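Local coordinates for periplasmic oligopeptide-binding protein (Burkholderia pseudomallei, PDB 3ZS6) that probably binds oligopeptides in the periplasm and delivers them to an ABC transporter for uptake into the cell, at residues S112-G117 against G122-R127. Numbering follows the deposited sequence.
Sequences SAIIAG and GDLGIR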
# COMPACT_ATOMS: atom_id res chain seq x y z
N SER A 112 -2.32 9.01 -18.91
CA SER A 112 -2.15 7.74 -19.62
C SER A 112 -1.27 7.87 -20.86
O SER A 112 -0.31 7.11 -21.05
CB SER A 112 -3.52 7.17 -20.04
OG SER A 112 -4.30 6.83 -18.92
N ALA A 113 -1.60 8.84 -21.71
CA ALA A 113 -0.84 9.08 -22.93
C ALA A 113 0.62 9.41 -22.61
O ALA A 113 1.53 8.95 -23.30
CB ALA A 113 -1.49 10.19 -23.74
N ILE A 114 0.83 10.20 -21.57
CA ILE A 114 2.18 10.58 -21.18
C ILE A 114 2.99 9.38 -20.69
O ILE A 114 4.12 9.16 -21.11
CB ILE A 114 2.12 11.67 -20.09
CG1 ILE A 114 1.54 12.96 -20.67
CG2 ILE A 114 3.50 11.89 -19.47
CD1 ILE A 114 1.03 13.93 -19.62
N ILE A 115 2.40 8.60 -19.79
CA ILE A 115 3.00 7.37 -19.28
C ILE A 115 3.38 6.45 -20.44
O ILE A 115 4.41 5.78 -20.41
CB ILE A 115 2.04 6.65 -18.33
CG1 ILE A 115 1.86 7.49 -17.05
CG2 ILE A 115 2.54 5.23 -18.01
CD1 ILE A 115 0.64 7.13 -16.23
N ALA A 116 2.53 6.41 -21.46
CA ALA A 116 2.77 5.58 -22.63
C ALA A 116 3.79 6.20 -23.58
O ALA A 116 4.21 5.58 -24.55
CB ALA A 116 1.45 5.31 -23.36
N GLY A 117 4.18 7.44 -23.30
CA GLY A 117 5.16 8.12 -24.14
C GLY A 117 4.59 8.71 -25.41
O GLY A 117 5.33 9.05 -26.33
N GLY A 122 4.57 17.86 -20.24
CA GLY A 122 3.97 19.18 -20.14
C GLY A 122 2.47 19.20 -20.40
O GLY A 122 1.78 20.16 -20.02
N ASP A 123 1.95 18.15 -21.03
CA ASP A 123 0.53 18.06 -21.35
C ASP A 123 -0.35 17.63 -20.17
O ASP A 123 -1.58 17.64 -20.26
CB ASP A 123 0.29 17.11 -22.53
CG ASP A 123 0.72 17.70 -23.87
OD1 ASP A 123 0.98 18.92 -23.93
OD2 ASP A 123 0.79 16.94 -24.85
N LEU A 124 0.28 17.24 -19.06
CA LEU A 124 -0.47 16.75 -17.90
C LEU A 124 -1.48 17.78 -17.39
O LEU A 124 -1.18 18.98 -17.29
CB LEU A 124 0.49 16.37 -16.77
CG LEU A 124 -0.07 15.65 -15.54
CD1 LEU A 124 -0.73 14.32 -15.94
CD2 LEU A 124 1.04 15.41 -14.52
N GLY A 125 -2.67 17.31 -17.04
CA GLY A 125 -3.74 18.19 -16.59
C GLY A 125 -3.60 18.77 -15.18
O GLY A 125 -4.57 18.78 -14.42
N ILE A 126 -2.40 19.23 -14.82
CA ILE A 126 -2.26 20.04 -13.62
C ILE A 126 -1.65 21.39 -13.98
O ILE A 126 -0.65 21.47 -14.69
CB ILE A 126 -1.41 19.36 -12.52
CG1 ILE A 126 -1.35 20.26 -11.28
CG2 ILE A 126 -0.01 19.06 -13.02
CD1 ILE A 126 -0.71 19.60 -10.06
N ARG A 127 -2.27 22.46 -13.48
CA ARG A 127 -1.88 23.81 -13.88
C ARG A 127 -1.76 24.78 -12.69
O ARG A 127 -2.60 24.78 -11.79
CB ARG A 127 -2.88 24.35 -14.90
CG ARG A 127 -2.57 25.72 -15.45
CD ARG A 127 -3.46 26.04 -16.65
NE ARG A 127 -4.86 26.23 -16.29
CZ ARG A 127 -5.46 27.42 -16.21
NH1 ARG A 127 -4.77 28.53 -16.47
NH2 ARG A 127 -6.74 27.50 -15.88
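Ile114, near the C-terminal end of the short helix 111-115, sets its CD1 methyl against the backbone at Leu124, where a 3-10 turn gives way to the edge strand 126-128 of a five-stranded antiparallel sheet. This is a helix packed on the loop that leads into a strand, in a member of the bacterial solute-binding protein 5 family, which has the type II periplasmic binding protein fold; its centre lies about 24 Å from the centre of the chain. The methyl lies 3.4 Å from the backbone N of Leu124. CB of Leu124 follows at 3.8 Å from Ile114 CD1. No hydrogen bond links the two segments, so the contact is van der Waals packing by one methyl. With CG1 anti to the carbonyl carbon (chi1 -67°), the extended chi2 of 162° brings CD1 to the backbone at Leu124. Leu124 meets it with CB and, more loosely, with CD1. Both residues are buried, with Ala93 and Trp89 of helix 82-93 touching Ile114 and Leu124 respectively, and Val105 and Val108 also touching Leu124. Asp123 CB approaches Ile114 CD1 at 4.4 Å, a looser touch, but OD2 of Asp123 is hydrogen-bonded to Gln119 NE2, and its backbone O accepts a bond from Asn110 ND2. Gly125 is anchored by backbone bonds to Lys109 and Lys137, which fix the chain just after Leu124. On the helix side, Ala116 N bonds to Ser112 O at 3.0 Å. Gly117, with a positive phi of 80°, leaves helical geometry in a Schellman motif, and Gly117 N bonds to Ile114 O at 2.8 Å.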